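Local coordinates for tyrosine specific protein phosphatase, putative (Trypanosoma brucei, PDB 3M4U), which is a protein tyrosine phosphatase that acts as a life cycle switch of the parasite and dephosphorylates the nucleolar protein NOPP44/46, at residues V115-M120 / L213-N218; M120-R125 / L130-Y135; H200-S205 / Y280-M285; T238-Y243 / A264-K269. All coordinates share one frame; numbering follows the deposited sequence.

Contact 1 (V115-M120 / L213-N218)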
loop_
_atom_site.group_PDB
_atom_site.type_symbol
_atom_site.label_atom_id
_atom_site.label_comp_id
_atom_site.label_asym_id
_atom_site.label_seq_id
_atom_site.Cartn_x
_atom_site.Cartn_y
_atom_site.Cartn_z
ATOM N N VAL A 115 2.002 10.478 10.788
ATOM C CA VAL A 115 2.549 9.630 9.743
ATOM C C VAL A 115 3.502 10.475 8.891
ATOM O O VAL A 115 3.122 11.538 8.396
ATOM C CB VAL A 115 1.406 9.019 8.898
ATOM C CG1 VAL A 115 1.952 8.344 7.660
ATOM C CG2 VAL A 115 0.592 8.047 9.748
ATOM N N ASP A 116 4.751 10.023 8.759
ATOM C CA ASP A 116 5.777 10.799 8.044
ATOM C C ASP A 116 5.803 10.486 6.549
ATOM O O ASP A 116 6.099 11.357 5.723
ATOM C CB ASP A 116 7.161 10.567 8.655
ATOM C CG ASP A 116 7.238 10.998 10.115
ATOM O OD1 ASP A 116 6.748 12.108 10.446
ATOM O OD2 ASP A 116 7.785 10.221 10.931
ATOM N N LEU A 117 5.473 9.244 6.208
ATOM C CA LEU A 117 5.483 8.825 4.818
ATOM C C LEU A 117 4.159 8.194 4.388
ATOM O O LEU A 117 3.612 7.331 5.078
ATOM C CB LEU A 117 6.636 7.852 4.570
ATOM C CG LEU A 117 6.820 7.342 3.140
ATOM C CD1 LEU A 117 7.043 8.500 2.163
ATOM C CD2 LEU A 117 7.971 6.349 3.079
ATOM N N VAL A 118 3.656 8.653 3.245
ATOM C CA VAL A 118 2.512 8.053 2.559
ATOM C C VAL A 118 2.900 7.633 1.152
ATOM O O VAL A 118 3.378 8.458 0.378
ATOM C CB VAL A 118 1.371 9.052 2.404
ATOM C CG1 VAL A 118 0.434 8.597 1.277
ATOM C CG2 VAL A 118 0.642 9.220 3.736
ATOM N N VAL A 119 2.698 6.358 0.819
ATOM C CA VAL A 119 2.977 5.859 -0.530
ATOM C C VAL A 119 1.681 5.521 -1.276
ATOM O O VAL A 119 0.827 4.788 -0.753
ATOM C CB VAL A 119 3.940 4.626 -0.508
ATOM C CG1 VAL A 119 4.359 4.231 -1.929
ATOM C CG2 VAL A 119 5.187 4.923 0.334
ATOM N N MET A 120 1.534 6.082 -2.479
ATOM C CA MET A 120 0.328 5.925 -3.304
ATOM C C MET A 120 0.671 5.208 -4.612
ATOM O O MET A 120 1.477 5.717 -5.418
ATOM C CB MET A 120 -0.284 7.298 -3.610
ATOM C CG MET A 120 -1.463 7.312 -4.597
ATOM S SD MET A 120 -2.204 8.964 -4.702
ATOM C CE MET A 120 -3.601 8.720 -5.802
ATOM N N LEU A 213 10.929 0.598 -2.736
ATOM C CA LEU A 213 11.388 -0.223 -1.628
ATOM C C LEU A 213 12.477 0.509 -0.887
ATOM O O LEU A 213 12.541 0.459 0.336
ATOM C CB LEU A 213 11.896 -1.563 -2.145
ATOM C CG LEU A 213 10.754 -2.445 -2.638
ATOM C CD1 LEU A 213 11.235 -3.533 -3.607
ATOM C CD2 LEU A 213 9.985 -3.050 -1.445
ATOM N N SER A 214 13.321 1.214 -1.635
ATOM C CA SER A 214 14.443 1.946 -1.053
ATOM C C SER A 214 13.944 3.129 -0.219
ATOM O O SER A 214 14.441 3.403 0.880
ATOM C CB SER A 214 15.416 2.406 -2.157
ATOM O OG SER A 214 16.235 3.482 -1.709
ATOM N N VAL A 215 12.953 3.832 -0.752
ATOM C CA VAL A 215 12.337 4.928 -0.030
ATOM C C VAL A 215 11.692 4.459 1.272
ATOM O O VAL A 215 11.726 5.166 2.279
ATOM C CB VAL A 215 11.275 5.607 -0.882
ATOM C CG1 VAL A 215 10.325 6.425 0.005
ATOM C CG2 VAL A 215 11.936 6.459 -1.949
ATOM N N ILE A 216 11.108 3.268 1.272
ATOM C CA ILE A 216 10.542 2.759 2.523
ATOM C C ILE A 216 11.632 2.395 3.540
ATOM O O ILE A 216 11.560 2.779 4.703
ATOM C CB ILE A 216 9.596 1.559 2.295
ATOM C CG1 ILE A 216 8.357 2.009 1.522
ATOM C CG2 ILE A 216 9.184 0.946 3.625
ATOM C CD1 ILE A 216 7.458 0.872 1.119
ATOM N N LYS A 217 12.642 1.661 3.082
ATOM C CA LYS A 217 13.712 1.183 3.951
ATOM C C LYS A 217 14.511 2.324 4.574
ATOM O O LYS A 217 14.900 2.254 5.744
ATOM C CB LYS A 217 14.638 0.240 3.176
ATOM C CG LYS A 217 15.860 -0.204 3.948
ATOM C CD LYS A 217 16.527 -1.417 3.297
ATOM C CE LYS A 217 17.958 -1.602 3.810
ATOM N NZ LYS A 217 18.051 -1.424 5.295
ATOM N N ASN A 218 14.729 3.380 3.795
ATOM C CA ASN A 218 15.540 4.510 4.239
ATOM C C ASN A 218 14.766 5.609 4.986
ATOM O O ASN A 218 15.302 6.690 5.270
ATOM C CB ASN A 218 16.301 5.097 3.051
ATOM C CG ASN A 218 17.316 4.115 2.471
ATOM O OD1 ASN A 218 17.778 3.203 3.162
ATOM N ND2 ASN A 218 17.657 4.290 1.195
#

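Contact 2 (M120-R125 / L130-Y135)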
loop_
_atom_site.group_PDB
_atom_site.type_symbol
_atom_site.label_atom_id
_atom_site.label_comp_id
_atom_site.label_asym_id
_atom_site.label_seq_id
_atom_site.Cartn_x
_atom_site.Cartn_y
_atom_site.Cartn_z
ATOM N N MET A 120 1.534 6.082 -2.479
ATOM C CA MET A 120 0.328 5.925 -3.304
ATOM C C MET A 120 0.671 5.208 -4.612
ATOM O O MET A 120 1.477 5.717 -5.418
ATOM C CB MET A 120 -0.284 7.298 -3.610
ATOM C CG MET A 120 -1.463 7.312 -4.597
ATOM S SD MET A 120 -2.204 8.964 -4.702
ATOM C CE MET A 120 -3.601 8.720 -5.802
ATOM N N LEU A 121 0.061 4.037 -4.824
ATOM C CA LEU A 121 0.447 3.159 -5.931
ATOM C C LEU A 121 -0.512 3.245 -7.098
ATOM O O LEU A 121 -0.548 2.367 -7.981
ATOM C CB LEU A 121 0.576 1.711 -5.448
ATOM C CG LEU A 121 1.540 1.610 -4.272
ATOM C CD1 LEU A 121 1.499 0.235 -3.630
ATOM C CD2 LEU A 121 2.957 1.971 -4.730
ATOM N N THR A 122 -1.286 4.322 -7.113
ATOM C CA THR A 122 -2.274 4.477 -8.168
ATOM C C THR A 122 -2.331 5.873 -8.763
ATOM O O THR A 122 -1.933 6.857 -8.125
ATOM C CB THR A 122 -3.690 4.116 -7.656
ATOM O OG1 THR A 122 -4.604 4.084 -8.762
ATOM C CG2 THR A 122 -4.164 5.139 -6.599
ATOM N N LYS A 123 -2.835 5.943 -9.993
ATOM C CA LYS A 123 -3.262 7.197 -10.588
ATOM C C LYS A 123 -4.663 7.559 -10.093
ATOM O O LYS A 123 -5.389 6.698 -9.588
ATOM C CB LYS A 123 -3.264 7.063 -12.105
ATOM C CG LYS A 123 -1.911 6.628 -12.647
ATOM C CD LYS A 123 -1.661 7.197 -14.027
ATOM C CE LYS A 123 -2.449 6.450 -15.081
ATOM N NZ LYS A 123 -1.963 6.793 -16.441
ATOM N N LEU A 124 -5.034 8.829 -10.233
ATOM C CA LEU A 124 -6.386 9.278 -9.927
ATOM C C LEU A 124 -7.410 8.547 -10.796
ATOM O O LEU A 124 -8.455 8.127 -10.291
ATOM C CB LEU A 124 -6.496 10.791 -10.098
ATOM C CG LEU A 124 -5.667 11.614 -9.103
ATOM C CD1 LEU A 124 -5.797 13.093 -9.420
ATOM C CD2 LEU A 124 -6.076 11.335 -7.632
ATOM N N ARG A 125 -7.093 8.399 -12.089
ATOM C CA ARG A 125 -7.875 7.605 -13.040
ATOM C C ARG A 125 -6.973 6.901 -14.064
ATOM O O ARG A 125 -6.034 7.512 -14.601
ATOM C CB ARG A 125 -8.852 8.475 -13.833
ATOM C CG ARG A 125 -9.286 9.751 -13.172
ATOM C CD ARG A 125 -10.243 10.565 -14.087
ATOM N NE ARG A 125 -11.443 9.816 -14.458
ATOM C CZ ARG A 125 -12.650 9.988 -13.910
ATOM N NH1 ARG A 125 -12.843 10.897 -12.962
ATOM N NH2 ARG A 125 -13.672 9.249 -14.326
ATOM N N LEU A 130 -12.334 5.945 -12.594
ATOM C CA LEU A 130 -12.042 6.640 -11.338
ATOM C C LEU A 130 -11.391 5.668 -10.351
ATOM O O LEU A 130 -11.907 4.578 -10.117
ATOM C CB LEU A 130 -13.325 7.216 -10.727
ATOM C CG LEU A 130 -13.150 7.908 -9.374
ATOM C CD1 LEU A 130 -12.142 9.068 -9.509
ATOM C CD2 LEU A 130 -14.491 8.389 -8.780
ATOM N N LYS A 131 -10.255 6.059 -9.788
ATOM C CA LYS A 131 -9.493 5.178 -8.925
ATOM C C LYS A 131 -9.233 5.837 -7.577
ATOM O O LYS A 131 -9.255 5.170 -6.535
ATOM C CB LYS A 131 -8.166 4.799 -9.593
ATOM C CG LYS A 131 -8.318 4.003 -10.885
ATOM C CD LYS A 131 -8.724 2.560 -10.592
ATOM C CE LYS A 131 -8.896 1.754 -11.854
ATOM N NZ LYS A 131 -9.339 0.334 -11.608
ATOM N N ALA A 132 -9.015 7.151 -7.593
ATOM C CA ALA A 132 -8.617 7.864 -6.383
ATOM C C ALA A 132 -9.028 9.317 -6.421
ATOM O O ALA A 132 -9.427 9.844 -7.456
ATOM C CB ALA A 132 -7.109 7.743 -6.146
ATOM N N GLU A 133 -8.930 9.958 -5.266
ATOM C CA GLU A 133 -9.354 11.341 -5.127
ATOM C C GLU A 133 -8.141 12.157 -4.734
ATOM O O GLU A 133 -7.474 11.857 -3.744
ATOM C CB GLU A 133 -10.448 11.449 -4.052
ATOM C CG GLU A 133 -11.017 12.853 -3.847
ATOM C CD GLU A 133 -11.885 13.343 -5.018
ATOM O OE1 GLU A 133 -12.382 12.511 -5.814
ATOM O OE2 GLU A 133 -12.079 14.574 -5.129
ATOM N N ARG A 134 -7.858 13.197 -5.503
ATOM C CA ARG A 134 -6.694 14.033 -5.244
ATOM C C ARG A 134 -6.821 14.785 -3.912
ATOM O O ARG A 134 -7.860 15.386 -3.611
ATOM C CB ARG A 134 -6.506 14.997 -6.406
ATOM C CG ARG A 134 -5.249 15.813 -6.344
ATOM C CD ARG A 134 -5.292 16.908 -7.385
ATOM N NE ARG A 134 -5.325 18.176 -6.679
ATOM C CZ ARG A 134 -6.050 19.227 -7.028
ATOM N NH1 ARG A 134 -6.809 19.196 -8.111
ATOM N NH2 ARG A 134 -5.998 20.311 -6.279
ATOM N N TYR A 135 -5.776 14.725 -3.100
ATOM C CA TYR A 135 -5.783 15.376 -1.791
ATOM C C TYR A 135 -4.540 16.223 -1.630
ATOM O O TYR A 135 -4.133 16.526 -0.522
ATOM C CB TYR A 135 -5.840 14.346 -0.648
ATOM C CG TYR A 135 -4.824 13.205 -0.751
ATOM C CD1 TYR A 135 -3.568 13.301 -0.152
ATOM C CD2 TYR A 135 -5.137 12.025 -1.434
ATOM C CE1 TYR A 135 -2.654 12.264 -0.220
ATOM C CE2 TYR A 135 -4.222 10.973 -1.520
ATOM C CZ TYR A 135 -2.982 11.104 -0.917
ATOM O OH TYR A 135 -2.076 10.067 -1.007
#

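Contact 3 (H200-S205 / Y280-M285)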
loop_
_atom_site.group_PDB
_atom_site.type_symbol
_atom_site.label_atom_id
_atom_site.label_comp_id
_atom_site.label_asym_id
_atom_site.label_seq_id
_atom_site.Cartn_x
_atom_site.Cartn_y
_atom_site.Cartn_z
ATOM N N HIS A 200 -4.708 -4.069 -10.613
ATOM C CA HIS A 200 -4.702 -5.497 -10.914
ATOM C C HIS A 200 -3.453 -5.957 -11.658
ATOM O O HIS A 200 -3.364 -7.114 -12.050
ATOM C CB HIS A 200 -5.957 -5.892 -11.696
ATOM C CG HIS A 200 -7.207 -5.261 -11.171
ATOM N ND1 HIS A 200 -7.750 -5.598 -9.947
ATOM C CD2 HIS A 200 -8.014 -4.316 -11.699
ATOM C CE1 HIS A 200 -8.845 -4.886 -9.749
ATOM N NE2 HIS A 200 -9.026 -4.097 -10.792
ATOM N N GLY A 201 -2.488 -5.056 -11.850
ATOM C CA GLY A 201 -1.304 -5.361 -12.644
ATOM C C GLY A 201 0.015 -5.328 -11.886
ATOM O O GLY A 201 0.043 -5.418 -10.648
ATOM N N VAL A 202 1.109 -5.200 -12.641
ATOM C CA VAL A 202 2.465 -5.252 -12.096
ATOM C C VAL A 202 3.245 -3.984 -12.465
ATOM O O VAL A 202 2.935 -3.330 -13.472
ATOM C CB VAL A 202 3.238 -6.479 -12.649
ATOM C CG1 VAL A 202 2.764 -7.775 -12.001
ATOM C CG2 VAL A 202 3.087 -6.552 -14.166
ATOM N N PRO A 203 4.265 -3.637 -11.659
ATOM C CA PRO A 203 5.091 -2.460 -11.917
ATOM C C PRO A 203 5.652 -2.480 -13.330
ATOM O O PRO A 203 6.038 -3.550 -13.818
ATOM C CB PRO A 203 6.218 -2.598 -10.889
ATOM C CG PRO A 203 5.604 -3.356 -9.769
ATOM C CD PRO A 203 4.704 -4.354 -10.447
ATOM N N GLU A 204 5.682 -1.308 -13.964
ATOM C CA GLU A 204 6.123 -1.161 -15.349
ATOM C C GLU A 204 7.642 -1.039 -15.503
ATOM O O GLU A 204 8.151 -0.923 -16.620
ATOM C CB GLU A 204 5.414 0.023 -16.020
ATOM C CG GLU A 204 3.976 -0.298 -16.417
ATOM C CD GLU A 204 3.145 0.930 -16.801
ATOM O OE1 GLU A 204 1.941 0.749 -17.118
ATOM O OE2 GLU A 204 3.688 2.062 -16.807
ATOM N N SER A 205 8.359 -1.062 -14.381
ATOM C CA SER A 205 9.824 -1.044 -14.395
ATOM C C SER A 205 10.372 -1.492 -13.045
ATOM O O SER A 205 9.927 -1.018 -11.978
ATOM C CB SER A 205 10.356 0.347 -14.750
ATOM O OG SER A 205 10.846 1.048 -13.616
ATOM N N TYR A 280 1.740 -11.719 -7.015
ATOM C CA TYR A 280 2.408 -12.678 -6.152
ATOM C C TYR A 280 3.775 -12.963 -6.726
ATOM O O TYR A 280 4.765 -13.004 -6.001
ATOM C CB TYR A 280 1.591 -13.975 -6.082
ATOM C CG TYR A 280 2.078 -15.001 -5.067
ATOM C CD1 TYR A 280 2.293 -14.642 -3.737
ATOM C CD2 TYR A 280 2.298 -16.336 -5.432
ATOM C CE1 TYR A 280 2.725 -15.562 -2.804
ATOM C CE2 TYR A 280 2.729 -17.273 -4.494
ATOM C CZ TYR A 280 2.943 -16.875 -3.182
ATOM O OH TYR A 280 3.370 -17.775 -2.232
ATOM N N ALA A 281 3.822 -13.142 -8.040
ATOM C CA ALA A 281 5.069 -13.423 -8.744
ATOM C C ALA A 281 6.117 -12.319 -8.559
ATOM O O ALA A 281 7.303 -12.601 -8.361
ATOM C CB ALA A 281 4.795 -13.650 -10.212
ATOM N N VAL A 282 5.677 -11.066 -8.630
ATOM C CA VAL A 282 6.571 -9.931 -8.416
ATOM C C VAL A 282 7.376 -10.082 -7.118
ATOM O O VAL A 282 8.594 -9.874 -7.097
ATOM C CB VAL A 282 5.774 -8.600 -8.430
ATOM C CG1 VAL A 282 6.549 -7.460 -7.767
ATOM C CG2 VAL A 282 5.393 -8.247 -9.848
ATOM N N ILE A 283 6.698 -10.474 -6.042
ATOM C CA ILE A 283 7.371 -10.659 -4.752
ATOM C C ILE A 283 8.472 -11.723 -4.834
ATOM O O ILE A 283 9.580 -11.515 -4.324
ATOM C CB ILE A 283 6.367 -11.002 -3.619
ATOM C CG1 ILE A 283 5.220 -9.994 -3.618
ATOM C CG2 ILE A 283 7.046 -10.979 -2.257
ATOM C CD1 ILE A 283 4.138 -10.336 -2.639
ATOM N N TYR A 284 8.171 -12.851 -5.476
ATOM C CA TYR A 284 9.171 -13.904 -5.660
ATOM C C TYR A 284 10.319 -13.400 -6.497
ATOM O O TYR A 284 11.475 -13.700 -6.226
ATOM C CB TYR A 284 8.571 -15.135 -6.345
ATOM C CG TYR A 284 8.126 -16.220 -5.403
ATOM C CD1 TYR A 284 9.049 -16.919 -4.631
ATOM C CD2 TYR A 284 6.777 -16.545 -5.274
ATOM C CE1 TYR A 284 8.639 -17.922 -3.744
ATOM C CE2 TYR A 284 6.359 -17.547 -4.407
ATOM C CZ TYR A 284 7.298 -18.240 -3.652
ATOM O OH TYR A 284 6.889 -19.235 -2.788
ATOM N N MET A 285 9.989 -12.620 -7.518
ATOM C CA MET A 285 10.984 -12.149 -8.452
ATOM C C MET A 285 11.877 -11.106 -7.814
ATOM O O MET A 285 12.991 -10.881 -8.267
ATOM C CB MET A 285 10.318 -11.566 -9.684
ATOM C CG MET A 285 9.644 -12.572 -10.589
ATOM S SD MET A 285 8.924 -11.670 -11.984
ATOM C CE MET A 285 8.061 -12.989 -12.844
#

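Contact 4 (T238-Y243 / A264-K269)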
loop_
_atom_site.group_PDB
_atom_site.type_symbol
_atom_site.label_atom_id
_atom_site.label_comp_id
_atom_site.label_asym_id
_atom_site.label_seq_id
_atom_site.Cartn_x
_atom_site.Cartn_y
_atom_site.Cartn_z
ATOM N N THR A 238 1.417 -6.157 -2.487
ATOM C CA THR A 238 2.590 -6.580 -3.252
ATOM C C THR A 238 3.840 -5.853 -2.770
ATOM O O THR A 238 4.858 -6.489 -2.514
ATOM C CB THR A 238 2.420 -6.364 -4.754
ATOM O OG1 THR A 238 1.357 -7.193 -5.229
ATOM C CG2 THR A 238 3.719 -6.723 -5.499
ATOM N N LEU A 239 3.732 -4.531 -2.611
ATOM C CA LEU A 239 4.840 -3.661 -2.182
ATOM C C LEU A 239 5.303 -3.956 -0.772
ATOM O O LEU A 239 6.507 -4.040 -0.503
ATOM C CB LEU A 239 4.442 -2.178 -2.269
ATOM C CG LEU A 239 5.550 -1.211 -1.828
ATOM C CD1 LEU A 239 6.813 -1.375 -2.680
ATOM C CD2 LEU A 239 5.078 0.243 -1.836
ATOM N N ILE A 240 4.333 -4.104 0.129
ATOM C CA ILE A 240 4.615 -4.399 1.522
ATOM C C ILE A 240 5.260 -5.782 1.615
ATOM O O ILE A 240 6.312 -5.951 2.255
ATOM C CB ILE A 240 3.342 -4.298 2.399
ATOM C CG1 ILE A 240 2.863 -2.842 2.478
ATOM C CG2 ILE A 240 3.597 -4.822 3.800
ATOM C CD1 ILE A 240 1.684 -2.624 3.423
ATOM N N GLY A 241 4.648 -6.760 0.953
ATOM C CA GLY A 241 5.246 -8.083 0.818
ATOM C C GLY A 241 6.697 -8.091 0.321
ATOM O O GLY A 241 7.551 -8.735 0.924
ATOM N N ALA A 242 6.983 -7.394 -0.778
ATOM C CA ALA A 242 8.345 -7.325 -1.293
ATOM C C ALA A 242 9.319 -6.726 -0.269
ATOM O O ALA A 242 10.414 -7.248 -0.072
ATOM C CB ALA A 242 8.386 -6.537 -2.609
ATOM N N TYR A 243 8.927 -5.636 0.386
ATOM C CA TYR A 243 9.764 -5.050 1.432
ATOM C C TYR A 243 10.115 -6.074 2.502
ATOM O O TYR A 243 11.266 -6.193 2.897
ATOM C CB TYR A 243 9.061 -3.854 2.078
ATOM C CG TYR A 243 9.687 -3.376 3.380
ATOM C CD1 TYR A 243 10.725 -2.443 3.383
ATOM C CD2 TYR A 243 9.234 -3.853 4.606
ATOM C CE1 TYR A 243 11.296 -2.001 4.572
ATOM C CE2 TYR A 243 9.796 -3.422 5.791
ATOM C CZ TYR A 243 10.826 -2.496 5.773
ATOM O OH TYR A 243 11.384 -2.067 6.962
ATOM N N ALA A 264 0.605 -14.859 3.415
ATOM C CA ALA A 264 -0.422 -15.451 4.279
ATOM C C ALA A 264 -0.714 -14.563 5.485
ATOM O O ALA A 264 -1.869 -14.376 5.866
ATOM C CB ALA A 264 0.003 -16.842 4.747
ATOM N N ALA A 265 0.341 -14.028 6.086
ATOM C CA ALA A 265 0.197 -13.160 7.242
ATOM C C ALA A 265 -0.486 -11.871 6.828
ATOM O O ALA A 265 -1.321 -11.349 7.568
ATOM C CB ALA A 265 1.546 -12.873 7.859
ATOM N N MET A 266 -0.147 -11.366 5.640
ATOM C CA MET A 266 -0.794 -10.153 5.134
ATOM C C MET A 266 -2.289 -10.360 4.895
ATOM O O MET A 266 -3.115 -9.531 5.300
ATOM C CB MET A 266 -0.107 -9.610 3.870
ATOM C CG MET A 266 1.150 -8.783 4.161
ATOM S SD MET A 266 1.804 -7.930 2.713
ATOM C CE MET A 266 1.828 -9.257 1.495
ATOM N N LYS A 267 -2.636 -11.465 4.246
ATOM C CA LYS A 267 -4.036 -11.751 3.949
ATOM C C LYS A 267 -4.858 -11.916 5.233
ATOM O O LYS A 267 -6.051 -11.615 5.264
ATOM C CB LYS A 267 -4.143 -12.990 3.073
ATOM C CG LYS A 267 -3.691 -12.744 1.649
ATOM C CD LYS A 267 -3.824 -13.980 0.793
ATOM C CE LYS A 267 -3.737 -13.649 -0.690
ATOM N NZ LYS A 267 -4.835 -12.753 -1.118
ATOM N N GLN A 268 -4.198 -12.372 6.292
ATOM C CA GLN A 268 -4.833 -12.541 7.591
ATOM C C GLN A 268 -5.150 -11.182 8.234
ATOM O O GLN A 268 -6.128 -11.044 8.979
ATOM C CB GLN A 268 -3.914 -13.358 8.509
ATOM C CG GLN A 268 -4.620 -13.995 9.693
ATOM C CD GLN A 268 -4.590 -13.127 10.940
ATOM O OE1 GLN A 268 -3.698 -12.294 11.107
ATOM N NE2 GLN A 268 -5.564 -13.329 11.831
ATOM N N LYS A 269 -4.321 -10.184 7.943
ATOM C CA LYS A 269 -4.462 -8.873 8.569
ATOM C C LYS A 269 -5.404 -7.937 7.808
ATOM O O LYS A 269 -6.017 -7.035 8.389
ATOM C CB LYS A 269 -3.094 -8.226 8.732
ATOM C CG LYS A 269 -2.126 -9.051 9.539
ATOM C CD LYS A 269 -0.796 -8.343 9.631
ATOM C CE LYS A 269 0.204 -9.141 10.441
ATOM N NZ LYS A 269 -0.108 -9.080 11.898
#

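Contact 1 (V115-M120 / L213-N218)
Leu117 and Val215 reach across the gap between a core strand and the helix that covers it, and their branches meet at a slant: Leu117 CD2 lies 3.9 Å from Val215 CG1. Leu117 holds its CG opposite the main-chain nitrogen (chi1 -178°), which carries the isobutyl group straight out from strand 117-120. Leucine's extra carbon lets the same methyl reach the helix backbone, with Leu117 CD2 4.0 Å from Val215 O. Two residues along the strand, on the same face, Val119 is shorter and approaches less closely; its CG2 is 4.5 Å from Ile216 CG1. The axes of segments 117-120 and 213-217 run nearly antiparallel (163°) and come within 10.4 Å. Beta-branched Val119 suits an extended strand, while Ile216 also touches Ile225 of the next strand and Leu239 and Tyr243 of helix 234-250. Through backbone bonds of Leu117 and Val119 to Leu226, and of Val118 to Leu190 and Val192, the strand sits inside the central sheet of the phosphatase fold. No hydrogen bond joins the two segments; the contact is purely apolar, holding helix to sheet by shape and burial of methyl groups rather than by directional bonds.

Contact 2 (M120-R125 / L130-Y135)
Leu124 O takes two backbone N-H groups from the returning chain, Lys131 N at 2.8 Å and Ala132 N at 2.9 Å. Both donors come from the same face of the carbonyl, tilted 23° from its plane, and fix the base of a tight hairpin. Next to them Arg125 and Leu130 form an antiparallel non-hydrogen-bonded pair, with the flat guanidinium of Arg125 laid over the Leu130 backbone. Ala132 has only a methyl, which lets Met120 CE come within 3.7 Å of its CB, with Thr122 CG2 beside it. Thr122 OG1 bonds to Lys123 O at 2.9 Å, in the carbonyl plane and on a lone pair. Leu124 folds back over the partner chain, placing CD1 3.6 Å from Arg134 CB. The extended Met120 chain carries SD past Tyr135 in a Met-aromatic contact, 5.3 Å from the ring centroid and oblique to it.

Further out, Tyr135 OH is hydrogen-bonded to His228 NE2, at the end of strand 225-228 where the signature motif begins, and Lys131 NZ makes a salt bridge to Asp199 of the WPD loop. Arg134 pairs with Glu141, and Arg125 NH2 bonds to Gly128 O within the turn. The chemistry implies a division of labour: one carbonyl oxygen that accepts two N-H groups sets the hairpin, apolar groups of Met120, Ala132 and Leu124 pack the chains together, and Lys131 and Tyr135 link them to active-site elements.

Contact 3 (H200-S205 / Y280-M285)
Gly201 O, just ahead of the Val202 that meets Val282, is gripped by two side-chain N-H groups, Gln279 NE2 from helix 277-290 and Trp197 NE1 from the start of the same loop. These bonds link the WPD loop, whose sequence Trp-Pro-Asp opens at Trp197, to the helix beside the apolar contact.

A single methyl does most of the work on the helix side. With Val282 CG1 opposite its main-chain nitrogen (chi1 161°), CG2 is turned to the loop, where it approaches Val202 CG1 at 3.4 Å, a short contact, and Val202 CB at 4.0 Å. The two valines meet at a slant, branch against branch. Pro203 adds its ring carbon CD, 4.0 Å from the same Val282 CG2, so that the methyl is met by two consecutive loop residues. Valine suits the helix position because its CG2 methyl can meet both loop residues at once, and proline suits the loop because its ring restricts the backbone while offering carbon to the interface. No hydrogen bond runs between the two segments themselves.

On another side of helix 277-290, Tyr284 directs CD2 over one face of the Tyr280 ring, 4.2 Å above its plane and offset toward the rim; both phenol oxygens hydrogen-bond to Glu24 OE1 of helix 14-31. Ser205 stands at the N-cap of helix 206-217, whose Phe209 touches both Pro203 and Val282, so the loop lies where that helix and helix 277-290 come together.

Contact 4 (T238-Y243 / A264-K269)
Ile240 and Gly241 receive Met266 in a helix-helix packing within the alpha/beta protein tyrosine phosphatase fold, where helix 234-250, which begins at the end of the signature motif and includes its arginine, Arg235, lies beside helix 258-269.

The apolar part is small and buried. Met266 SD rests 3.7 Å from Ile240 CG2 and 4.0 Å from Ile240 CB, the two side chains meeting at a slant. Ile240 has CG2 opposite its main-chain nitrogen, which leaves that methyl on the flank facing the neighbouring helix. Methionine suits the place because its unbranched, flexible chain can cross the gap between helices and then turn along the surface it reaches.

The second kind of interaction is between the thioether and bare backbone. Met266 SD lies 3.5 Å from Gly241 N, a close packing contact and not a hydrogen bond. Gly241, without a side chain, lets the helix backbone itself serve as the surface, and the closest approach of alpha carbons between the segments, 7.7 Å, is between Gly241 CA and Met266 CA.

Polar interactions lie outside this interface. Within helix 234-250 the bond from Ala242 N to Thr238 O (2.9 Å) is an ordinary helical one, of the turn containing Gly241. On the second helix the NZ of buried Lys267 is bonded to Gln29 OE1, Met273 O and Val274 O, tying it to helix 14-31 and the loop ahead of helix 277-290.

The final bend in the Met266 chain (chi3 -49°) lays CE along the opposite helix, 3.7 Å from Gly241 CA.

From the N terminus, segment 115-120 opens contact 1 and runs straight into contact 2, which shares Met120 and closes a short hairpin loop nested inside the much longer loop of contact 1. The chain then crosses the sheet and reaches 200-205, which opens contact 3 before 213-218 closes contact 1, so these two cross. Contact 4 follows contact 1 in series and nests inside contact 3, which closes last at 280-285. Contact 1 ties the sheet to helix 206-217, contact 3 the loop before that helix to helix 277-290, and contact 4 helix 234-250 to helix 258-269. Leu213 and Ile216 pack on Tyr243, joining contacts 1 and 4; Val282 and Ile283 join contacts 3 and 4.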